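Local coordinates for extracellular solute-binding protein, family 1 (PDB 3QUF) that probably captures a solute outside the cell and delivers it to a membrane transporter, at residues T85-T90 with T95-S100; I32-Y37 with Q301-A306. One frame throughout, in Å; residues are numbered along the deposited sequence. Where two conformers were deposited one is given.

Interaction 1: T85-T90 with T95-S100. With ACY (acetic acid), chain E.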
loop_
_atom_site.group_PDB
_atom_site.type_symbol
_atom_site.label_atom_id
_atom_site.label_comp_id
_atom_site.label_asym_id
_atom_site.label_seq_id
_atom_site.Cartn_x
_atom_site.Cartn_y
_atom_site.Cartn_z
ATOM N N THR A 85 7.972 18.877 -16.255
ATOM C CA THR A 85 7.981 17.792 -17.225
ATOM C C THR A 85 7.651 16.429 -16.640
ATOM O O THR A 85 7.023 15.571 -17.313
ATOM C CB THR A 85 9.342 17.709 -17.936
ATOM O OG1 THR A 85 9.933 18.995 -18.098
ATOM C CG2 THR A 85 9.186 17.026 -19.280
ATOM N N ILE A 86 8.163 16.175 -15.436
ATOM C CA ILE A 86 7.965 14.942 -14.717
ATOM C C ILE A 86 7.416 15.286 -13.339
ATOM O O ILE A 86 7.771 16.313 -12.743
ATOM C CB ILE A 86 9.263 14.171 -14.552
ATOM C CG1 ILE A 86 9.939 13.900 -15.885
ATOM C CG2 ILE A 86 9.013 12.844 -13.794
ATOM C CD1 ILE A 86 11.461 13.889 -15.842
ATOM N N PHE A 87 6.499 14.467 -12.887
ATOM C CA PHE A 87 5.867 14.658 -11.594
ATOM C C PHE A 87 5.328 13.317 -11.073
ATOM O O PHE A 87 5.371 12.289 -11.775
ATOM C CB PHE A 87 4.805 15.752 -11.642
ATOM C CG PHE A 87 3.780 15.533 -12.690
ATOM C CD1 PHE A 87 2.686 14.727 -12.453
ATOM C CD2 PHE A 87 3.956 16.093 -13.964
ATOM C CE1 PHE A 87 1.750 14.489 -13.484
ATOM C CE2 PHE A 87 3.017 15.863 -14.965
ATOM C CZ PHE A 87 1.943 15.042 -14.717
ATOM N N ASN A 88 4.762 13.330 -9.876
ATOM C CA ASN A 88 4.245 12.107 -9.286
ATOM C C ASN A 88 2.752 12.077 -9.126
ATOM O O ASN A 88 2.134 13.079 -8.754
ATOM C CB ASN A 88 4.897 11.899 -7.903
ATOM C CG ASN A 88 6.365 11.564 -7.981
ATOM O OD1 ASN A 88 7.224 12.323 -7.542
ATOM N ND2 ASN A 88 6.693 10.384 -8.604
ATOM N N LEU A 89 2.174 10.908 -9.420
ATOM C CA LEU A 89 0.802 10.599 -9.127
ATOM C C LEU A 89 0.812 9.845 -7.809
ATOM O O LEU A 89 1.360 8.749 -7.701
ATOM C CB LEU A 89 0.193 9.745 -10.220
ATOM C CG LEU A 89 0.160 10.379 -11.620
ATOM C CD1 LEU A 89 -0.412 9.391 -12.626
ATOM C CD2 LEU A 89 -0.632 11.664 -11.654
ATOM N N THR A 90 0.257 10.479 -6.801
ATOM C CA THR A 90 0.240 9.916 -5.470
ATOM C C THR A 90 -1.131 9.332 -5.183
ATOM O O THR A 90 -2.067 9.509 -5.965
ATOM C CB THR A 90 0.558 10.945 -4.424
ATOM O OG1 THR A 90 -0.564 11.832 -4.192
ATOM C CG2 THR A 90 1.814 11.773 -4.832
ATOM N N THR A 95 -6.241 10.461 -9.349
ATOM C CA THR A 95 -7.403 10.622 -10.237
ATOM C C THR A 95 -7.658 12.090 -10.613
ATOM O O THR A 95 -7.955 12.384 -11.772
ATOM C CB THR A 95 -8.620 9.920 -9.684
ATOM O OG1 THR A 95 -8.927 10.483 -8.427
ATOM C CG2 THR A 95 -8.366 8.443 -9.544
ATOM N N ASP A 96 -7.418 13.022 -9.686
ATOM C CA ASP A 96 -7.545 14.450 -9.989
ATOM C C ASP A 96 -6.599 14.862 -11.108
ATOM O O ASP A 96 -7.005 15.544 -12.036
ATOM C CB ASP A 96 -7.302 15.315 -8.748
ATOM C CG ASP A 96 -8.437 15.216 -7.713
ATOM O OD1 ASP A 96 -9.605 15.004 -8.104
ATOM O OD2 ASP A 96 -8.125 15.367 -6.513
ATOM N N VAL A 97 -5.343 14.423 -11.031
ATOM C CA VAL A 97 -4.385 14.735 -12.100
ATOM C C VAL A 97 -4.775 14.061 -13.419
ATOM O O VAL A 97 -4.769 14.720 -14.453
ATOM C CB VAL A 97 -2.966 14.393 -11.704
ATOM C CG1 VAL A 97 -2.006 14.681 -12.863
ATOM C CG2 VAL A 97 -2.598 15.283 -10.523
HETATM N N MSE A 98 -5.067 12.764 -13.386
HETATM C CA MSE A 98 -5.416 12.077 -14.626
HETATM C C MSE A 98 -6.633 12.723 -15.279
HETATM O O MSE A 98 -6.664 12.897 -16.502
HETATM C CB MSE A 98 -5.602 10.581 -14.384
HETATM C CG MSE A 98 -4.310 9.853 -14.095
HETATM SE SE MSE A 98 -4.527 7.931 -14.032
HETATM C CE MSE A 98 -5.669 7.759 -12.465
ATOM N N LYS A 99 -7.642 13.080 -14.494
ATOM C CA LYS A 99 -8.904 13.641 -15.029
ATOM C C LYS A 99 -8.681 14.992 -15.693
ATOM O O LYS A 99 -9.451 15.422 -16.534
ATOM C CB LYS A 99 -9.934 13.843 -13.896
ATOM C CG LYS A 99 -10.618 12.570 -13.402
ATOM C CD LYS A 99 -11.215 12.771 -11.983
ATOM C CE LYS A 99 -12.230 11.693 -11.567
ATOM N NZ LYS A 99 -13.645 11.992 -11.973
ATOM N N SER A 100 -7.644 15.697 -15.232
ATOM C CA SER A 100 -7.311 16.985 -15.763
ATOM C C SER A 100 -6.723 16.988 -17.156
ATOM O O SER A 100 -6.708 18.026 -17.810
ATOM C CB SER A 100 -6.369 17.761 -14.830
ATOM O OG SER A 100 -5.042 17.295 -14.942
HETATM C C ACY E . -7.596 11.498 -5.915
HETATM O O ACY E . -8.497 12.017 -5.195
HETATM O OXT ACY E . -7.030 12.132 -6.834
HETATM C CH3 ACY E . -7.273 10.054 -5.628
#

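Interaction 2: I32-Y37 with Q301-A306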
loop_
_atom_site.group_PDB
_atom_site.type_symbol
_atom_site.label_atom_id
_atom_site.label_comp_id
_atom_site.label_asym_id
_atom_site.label_seq_id
_atom_site.Cartn_x
_atom_site.Cartn_y
_atom_site.Cartn_z
ATOM N N ILE A 32 14.737 19.790 -18.884
ATOM C CA ILE A 32 13.461 19.315 -18.316
ATOM C C ILE A 32 13.418 19.549 -16.812
ATOM O O ILE A 32 14.476 19.789 -16.197
ATOM C CB ILE A 32 13.168 17.843 -18.630
ATOM C CG1 ILE A 32 14.309 16.905 -18.170
ATOM C CG2 ILE A 32 12.927 17.708 -20.154
ATOM C CD1 ILE A 32 13.980 15.400 -18.332
ATOM N N SER A 33 12.205 19.546 -16.251
ATOM C CA SER A 33 12.010 19.727 -14.835
ATOM C C SER A 33 11.276 18.549 -14.224
ATOM O O SER A 33 10.530 17.841 -14.904
ATOM C CB SER A 33 11.251 21.017 -14.542
ATOM O OG SER A 33 10.052 21.023 -15.280
ATOM N N PHE A 34 11.501 18.334 -12.935
ATOM C CA PHE A 34 10.866 17.252 -12.185
ATOM C C PHE A 34 10.431 17.848 -10.876
ATOM O O PHE A 34 11.279 18.407 -10.164
ATOM C CB PHE A 34 11.883 16.133 -11.980
ATOM C CG PHE A 34 11.448 14.974 -11.089
ATOM C CD1 PHE A 34 10.141 14.617 -10.887
ATOM C CD2 PHE A 34 12.434 14.216 -10.459
ATOM C CE1 PHE A 34 9.804 13.543 -10.037
ATOM C CE2 PHE A 34 12.110 13.164 -9.620
ATOM C CZ PHE A 34 10.830 12.834 -9.400
ATOM N N TYR A 35 9.131 17.870 -10.619
ATOM C CA TYR A 35 8.620 18.300 -9.317
ATOM C C TYR A 35 8.341 17.019 -8.576
ATOM O O TYR A 35 7.388 16.300 -8.877
ATOM C CB TYR A 35 7.365 19.149 -9.440
ATOM C CG TYR A 35 6.933 19.732 -8.115
ATOM C CD1 TYR A 35 7.855 20.366 -7.297
ATOM C CD2 TYR A 35 5.647 19.655 -7.677
ATOM C CE1 TYR A 35 7.475 20.919 -6.067
ATOM C CE2 TYR A 35 5.253 20.204 -6.447
ATOM C CZ TYR A 35 6.177 20.813 -5.651
ATOM O OH TYR A 35 5.845 21.406 -4.453
ATOM N N SER A 36 9.206 16.711 -7.620
ATOM C CA SER A 36 9.265 15.395 -6.972
ATOM C C SER A 36 8.542 15.311 -5.613
ATOM O O SER A 36 8.754 16.140 -4.730
ATOM C CB SER A 36 10.724 15.015 -6.760
ATOM O OG SER A 36 10.861 13.779 -6.073
ATOM N N TYR A 37 7.677 14.325 -5.481
ATOM C CA TYR A 37 7.063 13.977 -4.184
ATOM C C TYR A 37 8.136 13.472 -3.210
ATOM O O TYR A 37 8.043 13.642 -1.992
ATOM C CB TYR A 37 6.048 12.905 -4.404
ATOM C CG TYR A 37 5.448 12.299 -3.176
ATOM C CD1 TYR A 37 4.450 12.944 -2.491
ATOM C CD2 TYR A 37 5.949 11.129 -2.683
ATOM C CE1 TYR A 37 3.892 12.357 -1.348
ATOM C CE2 TYR A 37 5.413 10.530 -1.553
ATOM C CZ TYR A 37 4.409 11.167 -0.891
ATOM O OH TYR A 37 3.885 10.576 0.246
ATOM N N GLN A 301 3.765 5.495 -4.923
ATOM C CA GLN A 301 3.429 6.477 -5.957
ATOM C C GLN A 301 3.833 6.062 -7.381
ATOM O O GLN A 301 4.412 5.008 -7.606
ATOM C CB GLN A 301 4.027 7.858 -5.634
ATOM C CG GLN A 301 4.215 8.173 -4.198
ATOM C CD GLN A 301 3.064 7.839 -3.325
ATOM O OE1 GLN A 301 1.884 8.000 -3.675
ATOM N NE2 GLN A 301 3.404 7.296 -2.139
ATOM N N GLY A 302 3.433 6.879 -8.326
ATOM C CA GLY A 302 3.718 6.667 -9.742
ATOM C C GLY A 302 4.426 7.874 -10.310
ATOM O O GLY A 302 4.350 8.976 -9.764
ATOM N N PHE A 303 5.132 7.659 -11.413
ATOM C CA PHE A 303 5.794 8.722 -12.155
ATOM C C PHE A 303 5.069 8.995 -13.445
ATOM O O PHE A 303 4.680 8.064 -14.134
ATOM C CB PHE A 303 7.236 8.320 -12.454
ATOM C CG PHE A 303 8.083 8.205 -11.224
ATOM C CD1 PHE A 303 7.965 7.109 -10.382
ATOM C CD2 PHE A 303 8.944 9.231 -10.857
ATOM C CE1 PHE A 303 8.712 7.045 -9.193
ATOM C CE2 PHE A 303 9.678 9.145 -9.687
ATOM C CZ PHE A 303 9.550 8.060 -8.863
ATOM N N ALA A 304 4.913 10.264 -13.776
ATOM C CA ALA A 304 4.163 10.709 -14.939
ATOM C C ALA A 304 4.917 11.812 -15.664
ATOM O O ALA A 304 5.806 12.488 -15.092
ATOM C CB ALA A 304 2.784 11.211 -14.481
ATOM N N ILE A 305 4.592 11.967 -16.939
ATOM C CA ILE A 305 5.158 13.001 -17.794
ATOM C C ILE A 305 4.022 13.998 -18.168
ATOM O O ILE A 305 2.879 13.610 -18.371
ATOM C CB ILE A 305 5.780 12.351 -19.080
ATOM C CG1 ILE A 305 6.889 11.377 -18.709
ATOM C CG2 ILE A 305 6.267 13.429 -20.047
ATOM C CD1 ILE A 305 7.484 10.576 -19.868
ATOM N N ALA A 306 4.369 15.276 -18.283
ATOM C CA ALA A 306 3.421 16.338 -18.658
ATOM C C ALA A 306 2.978 16.140 -20.106
ATOM O O ALA A 306 3.820 16.009 -21.014
ATOM C CB ALA A 306 4.065 17.701 -18.534
#

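Interaction 1: T85-T90 with T95-S100
A single methyl of Val-97 takes both aromatic and aliphatic contacts from the strand: CG1 of Val-97 sits 3.8 Å from CE1 of Phe-87 and 3.5 Å from CD2 of Leu-89. Phe-87 and Leu-89 are two residues apart on strand 86-89, so their side chains leave the same face of the sheet, and Val-97 of helix 94-100 fills the place where they converge. The anti relation of CG1 to the backbone N (chi1 178°) carries this branch toward them. The ring of Phe-87 comes to it from the opposite direction and meets it obliquely, with CE1 as the touching corner. Leu-89 divides its two methyls between neighbouring helix residues: while CD2 lies against Val-97, CD1 runs across the chain of Met-98, present as selenomethionine, and stays 4.2 Å from its CG. A compact beta-branched valine suits the near approach, whereas the longer, flexible Met-98 can lie beside it along the helix. Tyr-70, Leu-74 and Leu-78 of helix 67-79 also touch the Phe-87 side chain.

Polar groups act away from this apolar seam. An acetate, probably from the crystallisation liquor, accepts a nearly straight bond on OXT from Asp-96 N, 3.0 Å long with an N-H...O angle of 167°, and a weak one from Thr-95 N. An anion is at home beside these first-turn amides, where the helix dipole is likely to favour negative charge. Three residues on from Val-97, Ser-100 OG donates a hydrogen bond to Val-97 O, 2.6 Å long. With no hydrogen bond between strand and helix, their union depends on shape and on the exclusion of water from hydrocarbon, which fits a short helix laid over the sheet of an alpha/beta lobe.

Interaction 2: I32-Y37 with Q301-A306
Tyr-37 and Phe-34 of 32-37 meet Gln-301 and Phe-303 of 301-306, forming one mixed polar-aromatic contact and one purely aromatic contact. The segments run in opposite directions, yet they exchange no hydrogen bond, because strand 86-89 stands between them in the sheet and the side chains must reach past it.

The aromatic contact is Phe-34 with Phe-303. CZ of Phe-34 comes up to the edge of the Phe-303 ring, near its plane, 3.9 Å from CE2, while CE2 in turn approaches the Phe-34 ring obliquely. With CG anti to the backbone N (chi1 174°), the far end of the Phe-34 ring comes near Phe-303. CB of Ser-36 lies 3.4 Å above the plane of the Phe-34 ring, displaced toward its rim, and Phe-320 of helix 311-324 adds a further ring.

The mixed contact joins Tyr-37 and Gln-301. CG of Gln-301 touches the ring at CD2 and CE2 of Tyr-37, 3.7 Å from each, and NE2 of Gln-301 lies 3.9 Å from CE2, the approach of CG to the ring being oblique. The amide plane is turned 46° from the ring, so the two do not stack flat. Cutting Tyr-37 back to an alanine is likely to leave CG of Gln-301 without its aromatic partner and to open a gap beside it.

The middle strand supplies the polar link: Asn-88 accepts a bond from Tyr-37 N on OD1 and gives one from ND2 to Gly-302 O. OE1 of Gln-301 takes a weak bond from Met-91 N.

Dispersion between rings thus holds the buried end, whereas at the partly exposed end a glutamine can pack its CG methylene against tyrosine and keep its amide for hydrogen bonds.

How the interactions relate
Interaction 1 contains strand 86-89 and uses one face of it to hold helix 94-100; its touching residues are all buried. Interaction 2 bridges that strand's two neighbours, 30-36 and 295-305, with the buried ring pair over the face opposite to Phe-87 and Leu-89 and the partly exposed Tyr-37/Gln-301 pair at the strand's end. Accordingly the first is aliphatic and phenyl packing, while the second mixes rings with an amide. Along the chain, interaction 1 is nested within the long loop closed by interaction 2. Their meeting place is the antiparallel ladder, where Thr-85 and Leu-89 are probably hydrogen-bonded to Ala-306 and Gly-302, so the two contacts share one sheet.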